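Local structure of KLLA0F20702p (Kluyveromyces lactis, 5Y5A) at residues 223-228 / 239-244; 198-203 / 215-220. The protein is the yeast telomerase subunit Est1, here its N-terminal helical part, and probably helps bring telomerase to chromosome ends by associating with Cdc13. All blocks are in the same frame, centred on the assembly; numbering follows the deposited sequence.

Contact 1. Residues 223-228 / 239-244; sequences YLDIAS and LQRGIC
Arg241 NH2 meets Asp225 OD1 at 3.1 Å in a salt bridge that uses one carboxylate oxygen and one terminal nitrogen. The two side chains run at about a right angle to one another, and the carboxylate and guanidinium planes are turned 74° apart, so the pair is not the flat, two-pronged type. The same nitrogen, Arg241 NH2, also lies 3.4 Å from the backbone oxygen Leu224 O, which sits near the guanidinium plane at its edge. One helical turn on from Leu224, the hydroxyl of Ser228 approaches that edge as well. Arg241 NH1 donates to Ser228 OG at 2.9 Å, with an N-H...O angle of 138°, although the position of this hydroxyl is less certain than that of its neighbours. Beyond the two segments, Arg241 NE is hydrogen-bonded to Gln257 OE1 and the guanidinium makes a cation-pi contact with Phe238. The salt bridge, Gln257 and Phe238 probably limit the rotation of the group.

Behind the polar end, the aliphatic part of Arg241 packs on Leu224, the two side chains sliding past each other in opposite directions. The leucine reaches across to the second helix, where Leu224 CD1 lies 3.8 Å from Arg241 CG. Leu224 CD1 also touches Gln240 CB at 4.0 Å and Cys244 SG at 4.3 Å, while Leu224 CB lies 4.0 Å from Arg241 NH2, close to the charge. The axes of the two segments approach to 10.3 Å and run almost antiparallel, at 156°. Helices 218-230 and 235-247, joined by a short connection, thus form an antiparallel helical hairpin, consistent with the assignment of this region to the TPR clan.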
loop_
_atom_site.group_PDB
_atom_site.type_symbol
_atom_site.label_atom_id
_atom_site.label_comp_id
_atom_site.label_asym_id
_atom_site.label_seq_id
_atom_site.Cartn_x
_atom_site.Cartn_y
_atom_site.Cartn_z
ATOM N N TYR A 223 -5.930 11.956 -6.146
ATOM C CA TYR A 223 -7.202 11.697 -5.476
ATOM C C TYR A 223 -7.138 10.416 -4.649
ATOM O O TYR A 223 -7.621 10.370 -3.525
ATOM C CB TYR A 223 -8.344 11.609 -6.490
ATOM C CG TYR A 223 -8.789 12.958 -7.024
ATOM C CD1 TYR A 223 -9.491 13.848 -6.220
ATOM C CD2 TYR A 223 -8.509 13.336 -8.328
ATOM C CE1 TYR A 223 -9.900 15.078 -6.698
ATOM C CE2 TYR A 223 -8.915 14.566 -8.818
ATOM C CZ TYR A 223 -9.610 15.434 -7.998
ATOM O OH TYR A 223 -10.016 16.660 -8.482
ATOM N N LEU A 224 -6.530 9.382 -5.217
ATOM C CA LEU A 224 -6.375 8.113 -4.528
ATOM C C LEU A 224 -5.470 8.272 -3.303
ATOM O O LEU A 224 -5.727 7.690 -2.249
ATOM C CB LEU A 224 -5.818 7.059 -5.484
ATOM C CG LEU A 224 -6.729 6.637 -6.639
ATOM C CD1 LEU A 224 -6.020 5.647 -7.556
ATOM C CD2 LEU A 224 -8.017 6.039 -6.101
ATOM N N ASP A 225 -4.417 9.072 -3.442
ATOM C CA ASP A 225 -3.521 9.338 -2.324
ATOM C C ASP A 225 -4.282 9.966 -1.167
ATOM O O ASP A 225 -4.101 9.585 -0.011
ATOM C CB ASP A 225 -2.372 10.251 -2.752
ATOM C CG ASP A 225 -1.274 9.501 -3.475
ATOM O OD1 ASP A 225 -1.538 8.379 -3.962
ATOM O OD2 ASP A 225 -0.148 10.035 -3.559
ATOM N N ILE A 226 -5.146 10.924 -1.485
ATOM C CA ILE A 226 -5.932 11.575 -0.456
ATOM C C ILE A 226 -6.909 10.581 0.167
ATOM O O ILE A 226 -7.060 10.541 1.388
ATOM C CB ILE A 226 -6.681 12.786 -1.009
ATOM C CG1 ILE A 226 -5.679 13.782 -1.597
ATOM C CG2 ILE A 226 -7.481 13.453 0.091
ATOM C CD1 ILE A 226 -6.326 14.951 -2.316
ATOM N N ALA A 227 -7.545 9.759 -0.665
ATOM C CA ALA A 227 -8.448 8.720 -0.170
ATOM C C ALA A 227 -7.743 7.758 0.800
ATOM O O ALA A 227 -8.286 7.428 1.852
ATOM C CB ALA A 227 -9.050 7.951 -1.335
ATOM N N SER A 228 -6.539 7.314 0.438
ATOM C CA SER A 228 -5.722 6.456 1.299
ATOM C C SER A 228 -5.335 7.146 2.594
ATOM O O SER A 228 -5.195 6.517 3.634
ATOM C CB SER A 228 -4.444 6.023 0.581
ATOM O OG SER A 228 -4.734 5.207 -0.531
ATOM N N LEU A 239 -5.693 -0.899 -4.472
ATOM C CA LEU A 239 -5.966 -1.690 -5.666
ATOM C C LEU A 239 -6.022 -0.802 -6.907
ATOM O O LEU A 239 -5.409 -1.102 -7.935
ATOM C CB LEU A 239 -7.280 -2.466 -5.530
ATOM C CG LEU A 239 -7.530 -3.369 -6.741
ATOM C CD1 LEU A 239 -6.787 -4.696 -6.591
ATOM C CD2 LEU A 239 -9.005 -3.600 -7.001
ATOM N N GLN A 240 -6.749 0.300 -6.802
ATOM C CA GLN A 240 -6.941 1.173 -7.951
ATOM C C GLN A 240 -5.637 1.872 -8.317
ATOM O O GLN A 240 -5.354 2.100 -9.493
ATOM C CB GLN A 240 -8.047 2.184 -7.673
ATOM C CG GLN A 240 -9.424 1.552 -7.534
ATOM C CD GLN A 240 -9.874 0.822 -8.798
ATOM O OE1 GLN A 240 -9.586 1.249 -9.920
ATOM N NE2 GLN A 240 -10.587 -0.285 -8.614
ATOM N N ARG A 241 -4.830 2.181 -7.309
ATOM C CA ARG A 241 -3.504 2.737 -7.551
ATOM C C ARG A 241 -2.646 1.758 -8.345
ATOM O O ARG A 241 -1.944 2.137 -9.284
ATOM C CB ARG A 241 -2.812 3.075 -6.237
ATOM C CG ARG A 241 -2.751 4.548 -5.948
ATOM C CD ARG A 241 -1.538 4.867 -5.122
ATOM N NE ARG A 241 -1.625 4.199 -3.837
ATOM C CZ ARG A 241 -2.310 4.676 -2.806
ATOM N NH1 ARG A 241 -2.341 4.003 -1.664
ATOM N NH2 ARG A 241 -2.962 5.829 -2.918
ATOM N N GLY A 242 -2.704 0.494 -7.946
ATOM C CA GLY A 242 -1.961 -0.550 -8.625
ATOM C C GLY A 242 -2.410 -0.702 -10.059
ATOM O O GLY A 242 -1.611 -1.011 -10.941
ATOM N N ILE A 243 -3.700 -0.488 -10.299
ATOM C CA ILE A 243 -4.222 -0.595 -11.650
ATOM C C ILE A 243 -3.616 0.510 -12.507
ATOM O O ILE A 243 -3.228 0.262 -13.648
ATOM C CB ILE A 243 -5.760 -0.547 -11.685
ATOM C CG1 ILE A 243 -6.328 -1.802 -11.015
ATOM C CG2 ILE A 243 -6.261 -0.498 -13.120
ATOM C CD1 ILE A 243 -7.831 -1.817 -10.899
ATOM N N CYS A 244 -3.496 1.714 -11.953
ATOM C CA CYS A 244 -2.792 2.780 -12.663
ATOM C C CYS A 244 -1.371 2.337 -13.028
ATOM O O CYS A 244 -0.935 2.548 -14.145
ATOM C CB CYS A 244 -2.737 4.064 -11.825
ATOM S SG CYS A 244 -4.326 4.849 -11.469
#

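Contact 2. Residues 198-203 / 215-220; sequences SQRYKI and ADFQKP
Gln199 faces Pro220, with Gln199 CB lying 3.7 Å from Pro220 CB where the two backbones come nearest. Its chain bends at chi2, and the amide oxygen Gln199 OE1 ends beside the aliphatic part of Lys219, 3.6 Å from Lys219 CD. The lysine, extended beyond CG, crosses the glutamine side chain at a slant.

Arg200 follows with CG anti to the backbone N (chi1 -176°), which puts this methylene 3.6 Å from CE1 of the Phe217 ring. The rest of the arginine then leads away from segment 215-220, its guanidinium plane tilted only 25° from that of the ring.

Ile203, one turn further along from Gln199, makes the broadest set of contacts and uses both its branches. Ile203 CG2 lies over one face of Phe217, 4.0 Å from the ring centroid and 25° off the normal, displaced toward the rim near CE1 and CZ: a CH-pi contact. The other branch meets the proline ring tip to tip, with Ile203 CD1 only 3.5 Å from Pro220 CD, tighter than ordinary carbon contact. No hydrogen bond links the segments, and the seam is held by packing.

Phe217 occupies the N-cap position of helix 218-230, and Pro220 stands in its first turn, where the missing N-H costs no helical bond. The start of this helix therefore presses against the later part of helix 179-206. Cys244 of helix 235-247 touches both Arg200 and Phe217, on the side of the phenyl ring opposite Ile203 CG2, while Gln199 also packs on Phe127 and His131 of helix 113-144.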
loop_
_atom_site.group_PDB
_atom_site.type_symbol
_atom_site.label_atom_id
_atom_site.label_comp_id
_atom_site.label_asym_id
_atom_site.label_seq_id
_atom_site.Cartn_x
_atom_site.Cartn_y
_atom_site.Cartn_z
ATOM N N SER A 198 -12.682 7.151 -12.037
ATOM C CA SER A 198 -13.243 7.842 -13.196
ATOM C C SER A 198 -12.140 8.529 -13.986
ATOM O O SER A 198 -12.095 8.438 -15.207
ATOM C CB SER A 198 -14.294 8.862 -12.765
ATOM O OG SER A 198 -15.323 8.239 -12.023
ATOM N N GLN A 199 -11.254 9.213 -13.267
ATOM C CA GLN A 199 -10.106 9.880 -13.866
ATOM C C GLN A 199 -9.196 8.899 -14.593
ATOM O O GLN A 199 -8.670 9.216 -15.662
ATOM C CB GLN A 199 -9.307 10.626 -12.798
ATOM C CG GLN A 199 -9.977 11.877 -12.298
ATOM C CD GLN A 199 -10.146 12.896 -13.395
ATOM O OE1 GLN A 199 -9.270 13.056 -14.248
ATOM N NE2 GLN A 199 -11.280 13.586 -13.393
ATOM N N ARG A 200 -8.995 7.719 -14.008
ATOM C CA ARG A 200 -8.168 6.710 -14.652
ATOM C C ARG A 200 -8.808 6.289 -15.967
ATOM O O ARG A 200 -8.148 6.231 -17.002
ATOM C CB ARG A 200 -7.963 5.487 -13.757
ATOM C CG ARG A 200 -7.025 4.465 -14.385
ATOM C CD ARG A 200 -6.829 3.236 -13.519
ATOM N NE ARG A 200 -8.097 2.602 -13.184
ATOM C CZ ARG A 200 -8.810 1.857 -14.024
ATOM N NH1 ARG A 200 -9.958 1.327 -13.621
ATOM N NH2 ARG A 200 -8.384 1.646 -15.264
ATOM N N TYR A 201 -10.103 6.005 -15.913
ATOM C CA TYR A 201 -10.858 5.609 -17.096
ATOM C C TYR A 201 -10.811 6.670 -18.191
ATOM O O TYR A 201 -10.708 6.347 -19.375
ATOM C CB TYR A 201 -12.310 5.323 -16.728
ATOM C CG TYR A 201 -12.579 3.896 -16.327
ATOM C CD1 TYR A 201 -12.522 2.871 -17.263
ATOM C CD2 TYR A 201 -12.911 3.572 -15.016
ATOM C CE1 TYR A 201 -12.778 1.557 -16.905
ATOM C CE2 TYR A 201 -13.170 2.260 -14.646
ATOM C CZ TYR A 201 -13.102 1.256 -15.594
ATOM O OH TYR A 201 -13.359 -0.048 -15.230
ATOM N N LYS A 202 -10.891 7.924 -17.815
ATOM C CA LYS A 202 -10.867 8.967 -18.800
ATOM C C LYS A 202 -9.539 9.005 -19.495
ATOM O O LYS A 202 -9.478 9.041 -20.704
ATOM C CB LYS A 202 -11.155 10.320 -18.172
ATOM C CG LYS A 202 -11.057 11.472 -19.153
ATOM C CD LYS A 202 -11.309 12.811 -18.492
ATOM C CE LYS A 202 -10.911 13.954 -19.404
ATOM N NZ LYS A 202 -10.362 15.097 -18.646
ATOM N N ILE A 203 -8.473 9.001 -18.717
ATOM C CA ILE A 203 -7.118 9.048 -19.263
ATOM C C ILE A 203 -6.885 7.943 -20.288
ATOM O O ILE A 203 -6.312 8.179 -21.354
ATOM C CB ILE A 203 -6.084 8.943 -18.149
ATOM C CG1 ILE A 203 -6.022 10.266 -17.390
ATOM C CG2 ILE A 203 -4.715 8.587 -18.706
ATOM C CD1 ILE A 203 -5.359 10.148 -16.055
ATOM N N ALA A 215 3.777 10.102 -15.576
ATOM C CA ALA A 215 2.956 11.146 -14.976
ATOM C C ALA A 215 1.579 11.274 -15.617
ATOM O O ALA A 215 0.839 12.208 -15.316
ATOM C CB ALA A 215 3.686 12.485 -15.048
ATOM N N ASP A 216 1.234 10.342 -16.499
ATOM C CA ASP A 216 -0.063 10.388 -17.165
ATOM C C ASP A 216 -1.211 10.143 -16.190
ATOM O O ASP A 216 -2.340 10.564 -16.434
ATOM C CB ASP A 216 -0.122 9.364 -18.298
ATOM C CG ASP A 216 0.846 9.682 -19.422
ATOM O OD1 ASP A 216 1.239 10.862 -19.554
ATOM O OD2 ASP A 216 1.209 8.755 -20.175
ATOM N N PHE A 217 -0.919 9.457 -15.092
ATOM C CA PHE A 217 -1.945 9.106 -14.118
ATOM C C PHE A 217 -1.763 9.896 -12.839
ATOM O O PHE A 217 -2.255 9.513 -11.786
ATOM C CB PHE A 217 -1.925 7.600 -13.849
ATOM C CG PHE A 217 -2.441 6.794 -15.003
ATOM C CD1 PHE A 217 -3.797 6.562 -15.148
ATOM C CD2 PHE A 217 -1.576 6.321 -15.978
ATOM C CE1 PHE A 217 -4.277 5.837 -16.225
ATOM C CE2 PHE A 217 -2.051 5.603 -17.060
ATOM C CZ PHE A 217 -3.403 5.357 -17.181
ATOM N N GLN A 218 -1.067 11.016 -12.955
ATOM C CA GLN A 218 -0.789 11.871 -11.817
ATOM C C GLN A 218 -2.072 12.347 -11.140
ATOM O O GLN A 218 -2.149 12.393 -9.915
ATOM C CB GLN A 218 0.051 13.076 -12.255
ATOM C CG GLN A 218 0.758 13.791 -11.116
ATOM C CD GLN A 218 1.527 15.007 -11.588
ATOM O OE1 GLN A 218 1.062 15.751 -12.448
ATOM N NE2 GLN A 218 2.717 15.211 -11.033
ATOM N N LYS A 219 -3.079 12.692 -11.938
ATOM C CA LYS A 219 -4.307 13.259 -11.387
ATOM C C LYS A 219 -5.153 12.223 -10.626
ATOM O O LYS A 219 -5.594 12.495 -9.507
ATOM C CB LYS A 219 -5.134 13.925 -12.494
ATOM C CG LYS A 219 -6.267 14.793 -11.974
ATOM C CD LYS A 219 -6.917 15.573 -13.101
ATOM C CE LYS A 219 -7.963 16.543 -12.579
ATOM N NZ LYS A 219 -8.591 17.321 -13.689
ATOM N N PRO A 220 -5.389 11.036 -11.215
ATOM C CA PRO A 220 -6.128 10.081 -10.381
ATOM C C PRO A 220 -5.322 9.627 -9.164
ATOM O O PRO A 220 -5.908 9.365 -8.114
ATOM C CB PRO A 220 -6.401 8.911 -11.334
ATOM C CG PRO A 220 -5.440 9.084 -12.467
ATOM C CD PRO A 220 -5.237 10.556 -12.599
#

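Overall arrangement
Contact 2 closes before contact 1 opens along the chain, and the two share helix 218-230. The first turn of helix 218-230 meets helix 179-206 in contact 2, and its later turns pair with helix 235-247 in contact 1. The centres lie about 10 Å apart, and the contacts touch directly: Cys244 SG is 3.6 Å from Arg200 CD, and Ile243 CG2 is 3.6 Å from Arg200 CZ. Three helices successive along the chain, 179-206, 218-230 and 235-247, therefore pack against one another. This joins helix 179-206, in the part related to telomerase activating protein Est1, to the first helices of the predicted DNA/RNA-binding region.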